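Local coordinates for catalase (Exiguobacterium oxidotolerans, PDB 2J2M), which probably breaks down hydrogen peroxide to water and oxygen at a haem iron, as catalases of the haem-containing family do, at residues Asp125-Asn130 and Val313-Gly318; Val198-Trp203 and Thr210-Leu215; Val262-Pro267 and Pro290-Gly295. All coordinates share one frame; numbering follows the deposited sequence.

Contact 1 (Asp125-Asn130 and Val313-Gly318); sequences DFVGNN and VGFNPG. With HEM (protoporphyrin IX containing Fe), chain E.
Asp125 makes the direct polar link between Asp125-Asn130 and Val313-Gly318. Its OD1 accepts the backbone N-H of Asn316 over 2.9 Å, a moderately bent bond (147° at the hydrogen) that arrives from above the carboxylate plane. With CG beside the backbone N (chi1 -66°), the carboxylate lies across the Phe315 side chain at nearly a right angle, and OD2 comes to the ring edge, 3.8 Å from CD1 of Phe315. Two residues along the strand, Val127 divides its branches: CG2 presses on CB of Phe315 while its CB meets CD of Pro317 at 3.9 Å, and CG1, anti to the backbone N, turns to the haem, 3.8 Å from C3A. The Phe315 ring edge carrying CD2 lies against the A propionate, with O1A of the haem in the ring plane at 3.5 Å, and CG2 of Val313 sits above one ring face, offset toward the rim. Strand 122-129 of the catalase beta-barrel thus forms a wall of the haem pocket together with a loop that has no regular structure. Gly128 adds its carbonyl O, beside the haem methyl CMA. One water donates to both Asp125 O and Pro317 O, bridging the backbones at 2.8 Å each. Further out, Lys116 forms a salt bridge with Asp125 OD2 and also bonds Gly314 O, so its charge would probably keep the buried carboxylate ionised. Asn316 closes an Asx turn, its OD1 accepting from Gly318 N at 2.9 Å, while its ND2 bonds Leu336 O and Ser340 OG of helix 330-346.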
loop_
_atom_site.group_PDB
_atom_site.type_symbol
_atom_site.label_atom_id
_atom_site.label_comp_id
_atom_site.label_asym_id
_atom_site.label_seq_id
_atom_site.Cartn_x
_atom_site.Cartn_y
_atom_site.Cartn_z
ATOM N N ASP A 125 -4.333 -0.118 -26.342
ATOM C CA ASP A 125 -4.951 -1.312 -25.787
ATOM C C ASP A 125 -6.292 -1.566 -26.441
ATOM O O ASP A 125 -7.146 -0.677 -26.422
ATOM C CB ASP A 125 -5.133 -1.185 -24.272
ATOM C CG ASP A 125 -3.817 -1.124 -23.521
ATOM O OD1 ASP A 125 -3.808 -0.488 -22.450
ATOM O OD2 ASP A 125 -2.805 -1.713 -23.979
ATOM N N PHE A 126 -6.449 -2.741 -27.051
ATOM C CA PHE A 126 -7.770 -3.293 -27.337
ATOM C C PHE A 126 -8.258 -4.079 -26.109
ATOM O O PHE A 126 -7.580 -4.987 -25.641
ATOM C CB PHE A 126 -7.788 -4.190 -28.602
ATOM C CG PHE A 126 -9.131 -4.868 -28.852
ATOM C CD1 PHE A 126 -9.460 -6.076 -28.211
ATOM C CD2 PHE A 126 -10.081 -4.286 -29.694
ATOM C CE1 PHE A 126 -10.714 -6.711 -28.434
ATOM C CE2 PHE A 126 -11.336 -4.903 -29.933
ATOM C CZ PHE A 126 -11.660 -6.113 -29.295
ATOM N N VAL A 127 -9.414 -3.708 -25.569
ATOM C CA VAL A 127 -9.937 -4.384 -24.369
ATOM C C VAL A 127 -11.417 -4.665 -24.621
ATOM O O VAL A 127 -12.272 -3.804 -24.425
ATOM C CB VAL A 127 -9.690 -3.532 -23.074
ATOM C CG1 VAL A 127 -10.166 -4.267 -21.807
ATOM C CG2 VAL A 127 -8.208 -3.160 -22.960
ATOM N N GLY A 128 -11.700 -5.852 -25.145
ATOM C CA GLY A 128 -13.057 -6.248 -25.476
ATOM C C GLY A 128 -13.464 -7.565 -24.817
ATOM O O GLY A 128 -12.739 -8.091 -23.983
ATOM N N ASN A 129 -14.642 -8.068 -25.206
ATOM C CA ASN A 129 -15.171 -9.371 -24.805
ATOM C C ASN A 129 -15.501 -10.171 -26.077
ATOM O O ASN A 129 -15.553 -9.597 -27.172
ATOM C CB ASN A 129 -16.445 -9.193 -23.970
ATOM C CG ASN A 129 -16.165 -8.909 -22.492
ATOM O OD1 ASN A 129 -15.103 -9.239 -21.974
ATOM N ND2 ASN A 129 -17.153 -8.335 -21.798
ATOM N N ASN A 130 -15.725 -11.481 -25.955
ATOM C CA ASN A 130 -16.154 -12.254 -27.120
ATOM C C ASN A 130 -17.518 -11.791 -27.615
ATOM O O ASN A 130 -17.721 -11.580 -28.813
ATOM C CB ASN A 130 -16.102 -13.775 -26.887
ATOM C CG ASN A 130 -16.940 -14.241 -25.683
ATOM O OD1 ASN A 130 -17.159 -13.507 -24.710
ATOM N ND2 ASN A 130 -17.398 -15.491 -25.751
ATOM N N VAL A 313 0.345 -7.117 -16.201
ATOM C CA VAL A 313 -0.152 -6.254 -17.258
ATOM C C VAL A 313 -1.416 -5.497 -16.841
ATOM O O VAL A 313 -2.274 -6.030 -16.133
ATOM C CB VAL A 313 -0.389 -7.020 -18.618
ATOM C CG1 VAL A 313 -1.590 -7.998 -18.552
ATOM C CG2 VAL A 313 -0.514 -6.029 -19.804
ATOM N N GLY A 314 -1.513 -4.253 -17.284
ATOM C CA GLY A 314 -2.761 -3.524 -17.241
ATOM C C GLY A 314 -3.141 -2.998 -18.608
ATOM O O GLY A 314 -2.285 -2.505 -19.344
ATOM N N PHE A 315 -4.423 -3.113 -18.958
ATOM C CA PHE A 315 -4.940 -2.548 -20.200
ATOM C C PHE A 315 -6.043 -1.523 -19.920
ATOM O O PHE A 315 -6.707 -1.573 -18.887
ATOM C CB PHE A 315 -5.560 -3.608 -21.100
ATOM C CG PHE A 315 -4.747 -4.851 -21.299
ATOM C CD1 PHE A 315 -3.951 -5.002 -22.432
ATOM C CD2 PHE A 315 -4.876 -5.928 -20.420
ATOM C CE1 PHE A 315 -3.254 -6.194 -22.652
ATOM C CE2 PHE A 315 -4.191 -7.111 -20.634
ATOM C CZ PHE A 315 -3.369 -7.247 -21.749
ATOM N N ASN A 316 -6.250 -0.614 -20.868
ATOM C CA ASN A 316 -7.296 0.410 -20.772
ATOM C C ASN A 316 -7.770 0.735 -22.182
ATOM O O ASN A 316 -6.951 1.081 -23.025
ATOM C CB ASN A 316 -6.778 1.684 -20.054
ATOM C CG ASN A 316 -7.862 2.763 -19.890
ATOM O OD1 ASN A 316 -8.915 2.695 -20.514
ATOM N ND2 ASN A 316 -7.601 3.757 -19.055
ATOM N N PRO A 317 -9.083 0.575 -22.455
ATOM C CA PRO A 317 -9.628 0.858 -23.814
ATOM C C PRO A 317 -9.439 2.309 -24.261
ATOM O O PRO A 317 -9.513 2.609 -25.442
ATOM C CB PRO A 317 -11.131 0.547 -23.688
ATOM C CG PRO A 317 -11.410 0.457 -22.202
ATOM C CD PRO A 317 -10.117 0.064 -21.530
ATOM N N GLY A 318 -9.213 3.207 -23.316
ATOM C CA GLY A 318 -8.969 4.583 -23.668
ATOM C C GLY A 318 -7.491 4.877 -23.695
ATOM O O GLY A 318 -7.108 6.046 -23.680
HETATM C CHA HEM E . -11.334 -5.678 -16.514
HETATM C CHB HEM E . -13.950 -6.084 -20.614
HETATM C CHC HEM E . -17.067 -2.836 -18.877
HETATM C CHD HEM E . -14.142 -1.932 -15.152
HETATM C C1A HEM E . -11.737 -6.047 -17.795
HETATM C C2A HEM E . -11.042 -6.943 -18.716
HETATM C C3A HEM E . -11.773 -7.052 -19.852
HETATM C C4A HEM E . -12.950 -6.239 -19.686
HETATM C CMA HEM E . -11.460 -7.878 -21.123
HETATM C CAA HEM E . -9.699 -7.647 -18.393
HETATM C CBA HEM E . -8.473 -6.859 -18.863
HETATM C CGA HEM E . -7.264 -7.705 -18.532
HETATM O O1A HEM E . -6.459 -7.316 -17.644
HETATM O O2A HEM E . -7.118 -8.795 -19.148
HETATM C C1B HEM E . -14.991 -5.196 -20.541
HETATM C C2B HEM E . -15.898 -4.830 -21.617
HETATM C C3B HEM E . -16.750 -3.938 -21.111
HETATM C C4B HEM E . -16.413 -3.711 -19.726
HETATM C CMB HEM E . -15.856 -5.336 -23.086
HETATM C CAB HEM E . -17.878 -3.199 -21.849
HETATM C CBB HEM E . -18.673 -3.820 -22.715
HETATM C C1C HEM E . -16.533 -2.225 -17.775
HETATM C C2C HEM E . -17.030 -1.039 -17.105
HETATM C C3C HEM E . -16.192 -0.801 -16.077
HETATM C C4C HEM E . -15.162 -1.826 -16.064
HETATM C CMC HEM E . -18.264 -0.183 -17.522
HETATM C CAC HEM E . -16.276 0.331 -15.026
HETATM C CBC HEM E . -15.906 1.585 -15.313
HETATM C C1D HEM E . -13.124 -2.858 -15.122
HETATM C C2D HEM E . -12.084 -2.914 -14.114
HETATM C C3D HEM E . -11.196 -4.080 -14.547
HETATM C C4D HEM E . -11.793 -4.611 -15.768
HETATM C CMD HEM E . -11.893 -1.952 -12.893
HETATM C CAD HEM E . -9.921 -4.589 -13.850
HETATM C CBD HEM E . -8.727 -4.095 -14.670
HETATM C CGD HEM E . -7.412 -4.250 -13.929
HETATM O O1D HEM E . -7.370 -4.551 -12.691
HETATM O O2D HEM E . -6.376 -4.046 -14.597
HETATM N NA HEM E . -12.892 -5.640 -18.438
HETATM N NB HEM E . -15.336 -4.501 -19.402
HETATM N NC HEM E . -15.398 -2.668 -17.117
HETATM N ND HEM E . -12.910 -3.852 -16.063
HETATM FE FE HEM E . -13.957 -3.956 -17.880
HETATM O O HOH W 1 -9.305 0.710 -27.484
HETATM O O HOH W 2 -2.401 0.695 -20.451
#

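Contact 2 (Val198-Trp203 and Thr210-Leu215); sequences VHSFKW and TVYIKL. With HEM (protoporphyrin IX containing Fe), chain E.
Phe201-Trp203 and Ile213-Val211 pair antiparallel, with Phe201-Ile213 and Trp203-Val211 as hydrogen-bonded pairs flanking the non-hydrogen-bonded pair Lys202-Tyr212, and the short strand axes run at 130° to each other. Phe201 N to Ile213 O spans 2.8 Å in the carbonyl plane, whereas the two bonds between Trp203 and Val211 run nearly along their C=O axes. The best-packed side chains share the face of Trp203 and Ile213. Ile213 CG1 sits in the crowded position between backbone N and carbonyl carbon (chi1 73°), which places it over the indole: a CH-pi contact 3.6 Å from the centroid of the five-membered ring of Trp203, only 8° off the normal. CD1 of Ile213 continues along the same face to NE1, and CD1 of Leu215 reaches CZ2 of Trp203 at 3.9 Å. An alanine in place of Trp203 removes the indole over which Ile213 CG1 and CD1 lie and which Leu215 CD1 meets, and would probably loosen the packing on that side of the hairpin. On the other face Lys202, extended beyond CG, runs alongside Tyr212 in the same direction, its CE 3.8 Å from Tyr212 OH; Glu328 receives both polar ends, and Lys202 NZ also bonds Gln403. Lys214 instead folds back at chi2, chi3 and chi4, so that NZ donates to Val198 O at 2.6 Å from above the carbonyl plane. At the Val198 end of the segment, Val198 CG1 and His199 NE2 each lie 3.5 Å from the haem vinyl group, at CBB and CAB respectively, and Asp329 holds His199 ND1. This beta hairpin is flanked by strand 324-326 beside Lys202 and strand 257-265 beside Tyr212 and Lys214, while Leu332 of helix 330-346 touches His199 and Phe201.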
loop_
_atom_site.group_PDB
_atom_site.type_symbol
_atom_site.label_atom_id
_atom_site.label_comp_id
_atom_site.label_asym_id
_atom_site.label_seq_id
_atom_site.Cartn_x
_atom_site.Cartn_y
_atom_site.Cartn_z
ATOM N N VAL A 198 -17.180 -4.110 -28.701
ATOM C CA VAL A 198 -18.487 -3.805 -28.105
ATOM C C VAL A 198 -18.910 -2.334 -28.315
ATOM O O VAL A 198 -19.999 -2.081 -28.849
ATOM C CB VAL A 198 -18.581 -4.274 -26.608
ATOM C CG1 VAL A 198 -19.899 -3.798 -25.947
ATOM C CG2 VAL A 198 -18.425 -5.798 -26.538
ATOM N N HIS A 199 -18.074 -1.387 -27.872
ATOM C CA HIS A 199 -18.270 0.045 -28.122
ATOM C C HIS A 199 -17.823 0.459 -29.526
ATOM O O HIS A 199 -16.965 -0.190 -30.131
ATOM C CB HIS A 199 -17.462 0.899 -27.139
ATOM C CG HIS A 199 -17.485 0.405 -25.726
ATOM N ND1 HIS A 199 -18.606 0.485 -24.922
ATOM C CD2 HIS A 199 -16.514 -0.154 -24.966
ATOM C CE1 HIS A 199 -18.326 -0.010 -23.729
ATOM N NE2 HIS A 199 -17.065 -0.414 -23.732
ATOM N N SER A 200 -18.402 1.557 -30.020
ATOM C CA SER A 200 -17.836 2.298 -31.115
ATOM C C SER A 200 -16.690 3.113 -30.532
ATOM O O SER A 200 -16.721 3.512 -29.352
ATOM C CB SER A 200 -18.858 3.241 -31.737
ATOM O OG SER A 200 -19.391 4.143 -30.758
ATOM N N PHE A 201 -15.673 3.324 -31.363
ATOM C CA PHE A 201 -14.626 4.306 -31.109
ATOM C C PHE A 201 -14.618 5.292 -32.261
ATOM O O PHE A 201 -15.457 5.192 -33.199
ATOM C CB PHE A 201 -13.260 3.619 -30.980
ATOM C CG PHE A 201 -13.105 2.837 -29.716
ATOM C CD1 PHE A 201 -12.428 3.368 -28.639
ATOM C CD2 PHE A 201 -13.687 1.580 -29.577
ATOM C CE1 PHE A 201 -12.305 2.656 -27.448
ATOM C CE2 PHE A 201 -13.565 0.875 -28.386
ATOM C CZ PHE A 201 -12.871 1.428 -27.330
ATOM N N LYS A 202 -13.703 6.261 -32.186
ATOM C CA LYS A 202 -13.514 7.211 -33.275
ATOM C C LYS A 202 -12.137 7.008 -33.891
ATOM O O LYS A 202 -11.126 6.904 -33.181
ATOM C CB LYS A 202 -13.649 8.651 -32.774
ATOM C CG LYS A 202 -15.081 9.076 -32.457
ATOM C CD LYS A 202 -15.117 10.408 -31.705
ATOM C CE LYS A 202 -16.519 11.028 -31.808
ATOM N NZ LYS A 202 -16.657 12.411 -31.280
ATOM N N TRP A 203 -12.102 6.942 -35.216
ATOM C CA TRP A 203 -10.849 6.990 -35.942
ATOM C C TRP A 203 -10.882 8.268 -36.765
ATOM O O TRP A 203 -11.897 8.581 -37.418
ATOM C CB TRP A 203 -10.724 5.776 -36.839
ATOM C CG TRP A 203 -10.301 4.495 -36.144
ATOM C CD1 TRP A 203 -10.168 4.277 -34.793
ATOM C CD2 TRP A 203 -9.984 3.249 -36.782
ATOM N NE1 TRP A 203 -9.772 2.987 -34.558
ATOM C CE2 TRP A 203 -9.648 2.331 -35.758
ATOM C CE3 TRP A 203 -9.918 2.830 -38.124
ATOM C CZ2 TRP A 203 -9.253 1.005 -36.035
ATOM C CZ3 TRP A 203 -9.555 1.517 -38.393
ATOM C CH2 TRP A 203 -9.230 0.615 -37.355
ATOM N N THR A 210 -13.459 12.311 -39.055
ATOM C CA THR A 210 -13.674 11.219 -38.091
ATOM C C THR A 210 -14.811 10.289 -38.479
ATOM O O THR A 210 -15.839 10.741 -38.928
ATOM C CB THR A 210 -13.663 11.686 -36.575
ATOM O OG1 THR A 210 -14.584 10.921 -35.793
ATOM C CG2 THR A 210 -13.968 13.154 -36.432
ATOM N N VAL A 211 -14.578 8.979 -38.372
ATOM C CA VAL A 211 -15.660 7.989 -38.486
ATOM C C VAL A 211 -15.807 7.212 -37.166
ATOM O O VAL A 211 -14.837 7.089 -36.405
ATOM C CB VAL A 211 -15.425 6.982 -39.674
ATOM C CG1 VAL A 211 -15.522 7.689 -41.039
ATOM C CG2 VAL A 211 -14.052 6.274 -39.543
ATOM N N TYR A 212 -17.008 6.701 -36.905
ATOM C CA TYR A 212 -17.241 5.704 -35.849
ATOM C C TYR A 212 -16.880 4.292 -36.293
ATOM O O TYR A 212 -17.283 3.836 -37.365
ATOM C CB TYR A 212 -18.707 5.696 -35.390
ATOM C CG TYR A 212 -19.115 6.922 -34.600
ATOM C CD1 TYR A 212 -18.696 7.090 -33.269
ATOM C CD2 TYR A 212 -19.922 7.901 -35.175
ATOM C CE1 TYR A 212 -19.070 8.197 -32.535
ATOM C CE2 TYR A 212 -20.302 9.031 -34.451
ATOM C CZ TYR A 212 -19.867 9.170 -33.128
ATOM O OH TYR A 212 -20.239 10.273 -32.404
ATOM N N ILE A 213 -16.153 3.586 -35.432
ATOM C CA ILE A 213 -15.688 2.247 -35.784
ATOM C C ILE A 213 -15.977 1.244 -34.668
ATOM O O ILE A 213 -15.938 1.593 -33.485
ATOM C CB ILE A 213 -14.166 2.230 -36.152
ATOM C CG1 ILE A 213 -13.305 2.411 -34.899
ATOM C CG2 ILE A 213 -13.831 3.304 -37.201
ATOM C CD1 ILE A 213 -12.783 1.117 -34.339
ATOM N N LYS A 214 -16.279 0.014 -35.079
ATOM C CA LYS A 214 -16.364 -1.147 -34.198
ATOM C C LYS A 214 -15.227 -2.089 -34.655
ATOM O O LYS A 214 -14.838 -2.101 -35.853
ATOM C CB LYS A 214 -17.723 -1.829 -34.378
ATOM C CG LYS A 214 -18.525 -2.180 -33.114
ATOM C CD LYS A 214 -19.112 -0.949 -32.481
ATOM C CE LYS A 214 -20.606 -1.049 -32.226
ATOM N NZ LYS A 214 -21.151 -2.000 -31.212
ATOM N N LEU A 215 -14.694 -2.861 -33.702
ATOM C CA LEU A 215 -13.589 -3.769 -33.971
ATOM C C LEU A 215 -14.020 -5.191 -33.726
ATOM O O LEU A 215 -14.773 -5.458 -32.798
ATOM C CB LEU A 215 -12.389 -3.416 -33.110
ATOM C CG LEU A 215 -11.161 -2.688 -33.678
ATOM C CD1 LEU A 215 -11.207 -2.310 -35.171
ATOM C CD2 LEU A 215 -10.770 -1.485 -32.798
HETATM C CHA HEM E . -11.334 -5.678 -16.514
HETATM C CHB HEM E . -13.950 -6.084 -20.614
HETATM C CHC HEM E . -17.067 -2.836 -18.877
HETATM C CHD HEM E . -14.142 -1.932 -15.152
HETATM C C1A HEM E . -11.737 -6.047 -17.795
HETATM C C2A HEM E . -11.042 -6.943 -18.716
HETATM C C3A HEM E . -11.773 -7.052 -19.852
HETATM C C4A HEM E . -12.950 -6.239 -19.686
HETATM C CMA HEM E . -11.460 -7.878 -21.123
HETATM C CAA HEM E . -9.699 -7.647 -18.393
HETATM C CBA HEM E . -8.473 -6.859 -18.863
HETATM C CGA HEM E . -7.264 -7.705 -18.532
HETATM O O1A HEM E . -6.459 -7.316 -17.644
HETATM O O2A HEM E . -7.118 -8.795 -19.148
HETATM C C1B HEM E . -14.991 -5.196 -20.541
HETATM C C2B HEM E . -15.898 -4.830 -21.617
HETATM C C3B HEM E . -16.750 -3.938 -21.111
HETATM C C4B HEM E . -16.413 -3.711 -19.726
HETATM C CMB HEM E . -15.856 -5.336 -23.086
HETATM C CAB HEM E . -17.878 -3.199 -21.849
HETATM C CBB HEM E . -18.673 -3.820 -22.715
HETATM C C1C HEM E . -16.533 -2.225 -17.775
HETATM C C2C HEM E . -17.030 -1.039 -17.105
HETATM C C3C HEM E . -16.192 -0.801 -16.077
HETATM C C4C HEM E . -15.162 -1.826 -16.064
HETATM C CMC HEM E . -18.264 -0.183 -17.522
HETATM C CAC HEM E . -16.276 0.331 -15.026
HETATM C CBC HEM E . -15.906 1.585 -15.313
HETATM C C1D HEM E . -13.124 -2.858 -15.122
HETATM C C2D HEM E . -12.084 -2.914 -14.114
HETATM C C3D HEM E . -11.196 -4.080 -14.547
HETATM C C4D HEM E . -11.793 -4.611 -15.768
HETATM C CMD HEM E . -11.893 -1.952 -12.893
HETATM C CAD HEM E . -9.921 -4.589 -13.850
HETATM C CBD HEM E . -8.727 -4.095 -14.670
HETATM C CGD HEM E . -7.412 -4.250 -13.929
HETATM O O1D HEM E . -7.370 -4.551 -12.691
HETATM O O2D HEM E . -6.376 -4.046 -14.597
HETATM N NA HEM E . -12.892 -5.640 -18.438
HETATM N NB HEM E . -15.336 -4.501 -19.402
HETATM N NC HEM E . -15.398 -2.668 -17.117
HETATM N ND HEM E . -12.910 -3.852 -16.063
HETATM FE FE HEM E . -13.957 -3.956 -17.880
#

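Contact 3 (Val262-Pro267 and Pro290-Gly295); sequences VQVLDP and PFQHVG
Two backbone bonds join Val262-Pro267 to Pro290-Gly295: Val262 N to Gln292 O and Gln292 N to Val262 O, both 2.9 Å and both bent to 144° at the hydrogen, each donor standing above the carbonyl plane. They make Val262 and Gln292 an antiparallel hydrogen-bonded pair. Toward Val264 and Pro290 the backbones bond no further directly, and a water takes over, donating to Pro290 O at 2.6 Å and accepting from Gln292 NE2, with a weak bond from Val264 N. Gln292 NE2 is also hydrogen-bonded to Tyr75 OH. Strands 257-265 and 292-302 are neighbours in the catalase beta-barrel, and Val294 with Gly295 opposite Leu260 forms a classic beta bulge in this pairing. Apolar packing is modest: Val262 CG1, in the crowded position between backbone N and carbonyl carbon, meets Val294 CG2 at 3.9 Å, the two side chains crossing at about a right angle. Mixed contacts fall to Gln263 and Phe291, which run side by side in the same direction. The Gln263 amide, turned 66° from the ring plane, puts CD 3.4 Å from CE1 of Phe291. Outside partners fix that amide, NE2 donating to the carbonyls of Ile289 and Trp284 while OE1 accepts from Arg216.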
loop_
_atom_site.group_PDB
_atom_site.type_symbol
_atom_site.label_atom_id
_atom_site.label_comp_id
_atom_site.label_asym_id
_atom_site.label_seq_id
_atom_site.Cartn_x
_atom_site.Cartn_y
_atom_site.Cartn_z
ATOM N N VAL A 262 -12.950 -4.288 -39.215
ATOM C CA VAL A 262 -13.395 -2.999 -38.762
ATOM C C VAL A 262 -14.748 -2.693 -39.386
ATOM O O VAL A 262 -14.950 -2.913 -40.569
ATOM C CB VAL A 262 -12.323 -1.884 -39.054
ATOM C CG1 VAL A 262 -12.142 -1.636 -40.553
ATOM C CG2 VAL A 262 -12.672 -0.580 -38.345
ATOM N N GLN A 263 -15.676 -2.210 -38.570
ATOM C CA GLN A 263 -16.939 -1.648 -39.059
ATOM C C GLN A 263 -16.925 -0.130 -38.933
ATOM O O GLN A 263 -16.553 0.424 -37.893
ATOM C CB GLN A 263 -18.134 -2.234 -38.303
ATOM C CG GLN A 263 -18.434 -3.682 -38.660
ATOM C CD GLN A 263 -19.451 -4.271 -37.727
ATOM O OE1 GLN A 263 -19.188 -4.444 -36.545
ATOM N NE2 GLN A 263 -20.635 -4.561 -38.245
ATOM N N VAL A 264 -17.345 0.521 -40.015
ATOM C CA VAL A 264 -17.272 1.969 -40.160
ATOM C C VAL A 264 -18.650 2.591 -40.409
ATOM O O VAL A 264 -19.383 2.223 -41.331
ATOM C CB VAL A 264 -16.289 2.368 -41.286
ATOM C CG1 VAL A 264 -16.183 3.877 -41.392
ATOM C CG2 VAL A 264 -14.904 1.756 -41.031
ATOM N N LEU A 265 -18.965 3.552 -39.556
ATOM C CA LEU A 265 -20.232 4.233 -39.543
ATOM C C LEU A 265 -19.962 5.723 -39.511
ATOM O O LEU A 265 -19.370 6.231 -38.555
ATOM C CB LEU A 265 -21.033 3.840 -38.295
ATOM C CG LEU A 265 -22.337 4.626 -38.072
ATOM C CD1 LEU A 265 -23.414 4.334 -39.152
ATOM C CD2 LEU A 265 -22.874 4.353 -36.676
ATOM N N ASP A 266 -20.401 6.417 -40.555
ATOM C CA ASP A 266 -20.168 7.845 -40.666
ATOM C C ASP A 266 -21.001 8.582 -39.609
ATOM O O ASP A 266 -22.184 8.261 -39.396
ATOM C CB ASP A 266 -20.499 8.311 -42.060
ATOM C CG ASP A 266 -20.159 9.738 -42.274
ATOM O OD1 ASP A 266 -19.110 10.017 -42.910
ATOM O OD2 ASP A 266 -20.918 10.605 -41.778
ATOM N N PRO A 267 -20.387 9.547 -38.907
ATOM C CA PRO A 267 -21.148 10.298 -37.894
ATOM C C PRO A 267 -22.472 10.916 -38.385
ATOM O O PRO A 267 -23.405 11.062 -37.582
ATOM C CB PRO A 267 -20.156 11.372 -37.448
ATOM C CG PRO A 267 -18.800 10.643 -37.593
ATOM C CD PRO A 267 -18.972 9.963 -38.943
ATOM N N PRO A 290 -20.780 -3.724 -43.011
ATOM C CA PRO A 290 -19.809 -4.757 -43.403
ATOM C C PRO A 290 -18.534 -4.746 -42.538
ATOM O O PRO A 290 -18.135 -3.691 -42.023
ATOM C CB PRO A 290 -19.462 -4.396 -44.861
ATOM C CG PRO A 290 -20.533 -3.439 -45.314
ATOM C CD PRO A 290 -21.016 -2.729 -44.079
ATOM N N PHE A 291 -17.925 -5.920 -42.381
ATOM C CA PHE A 291 -16.597 -6.053 -41.780
ATOM C C PHE A 291 -15.568 -5.737 -42.876
ATOM O O PHE A 291 -15.716 -6.155 -44.017
ATOM C CB PHE A 291 -16.362 -7.498 -41.284
ATOM C CG PHE A 291 -17.167 -7.910 -40.044
ATOM C CD1 PHE A 291 -18.271 -7.173 -39.585
ATOM C CD2 PHE A 291 -16.841 -9.088 -39.369
ATOM C CE1 PHE A 291 -19.022 -7.596 -38.450
ATOM C CE2 PHE A 291 -17.582 -9.519 -38.250
ATOM C CZ PHE A 291 -18.678 -8.765 -37.788
ATOM N N GLN A 292 -14.534 -4.980 -42.551
ATOM C CA GLN A 292 -13.463 -4.755 -43.517
ATOM C C GLN A 292 -12.174 -5.245 -42.890
ATOM O O GLN A 292 -11.807 -4.800 -41.803
ATOM C CB GLN A 292 -13.358 -3.280 -43.911
ATOM C CG GLN A 292 -14.665 -2.651 -44.371
ATOM C CD GLN A 292 -14.476 -1.241 -44.841
ATOM O OE1 GLN A 292 -13.583 -0.955 -45.647
ATOM N NE2 GLN A 292 -15.286 -0.334 -44.320
ATOM N N HIS A 293 -11.499 -6.159 -43.581
ATOM C CA HIS A 293 -10.281 -6.800 -43.079
ATOM C C HIS A 293 -9.178 -5.797 -42.813
ATOM O O HIS A 293 -8.927 -4.931 -43.642
ATOM C CB HIS A 293 -9.791 -7.854 -44.076
ATOM C CG HIS A 293 -8.793 -8.808 -43.503
ATOM N ND1 HIS A 293 -7.506 -8.910 -43.978
ATOM C CD2 HIS A 293 -8.884 -9.686 -42.476
ATOM C CE1 HIS A 293 -6.853 -9.824 -43.284
ATOM N NE2 HIS A 293 -7.665 -10.313 -42.367
ATOM N N VAL A 294 -8.543 -5.904 -41.650
ATOM C CA VAL A 294 -7.413 -5.035 -41.272
ATOM C C VAL A 294 -6.092 -5.837 -41.294
ATOM O O VAL A 294 -5.091 -5.436 -41.900
ATOM C CB VAL A 294 -7.610 -4.424 -39.844
ATOM C CG1 VAL A 294 -6.341 -3.692 -39.369
ATOM C CG2 VAL A 294 -8.819 -3.508 -39.781
ATOM N N GLY A 295 -6.106 -6.979 -40.619
ATOM C CA GLY A 295 -4.901 -7.765 -40.445
ATOM C C GLY A 295 -5.176 -8.985 -39.606
ATOM O O GLY A 295 -6.333 -9.391 -39.441
HETATM O O HOH W 3 -17.606 -1.234 -42.809
#

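Contacts 2 and 3 are adjacent in the sheet, their centres 8 Å apart, because strand 210-219 pairs with strand 257-265: Tyr212 O and Leu265 N, and Lys214 O and Gln263 N, are each 2.8 Å apart, probable hydrogen bonds. Contact 1 lies with its centre about 14 Å from that of contact 2 and meets it through packing, Pro317 O to Phe201 CE1 at 3.4 Å and Phe126 CE2 to Leu215 CB. Both touch the haem, contact 1 around its A and B pyrroles and contact 2 at a vinyl group. Contact 3 does not: the Gln263 side chain is about 14 Å from the haem. Along the chain, contact 1 encloses the other two.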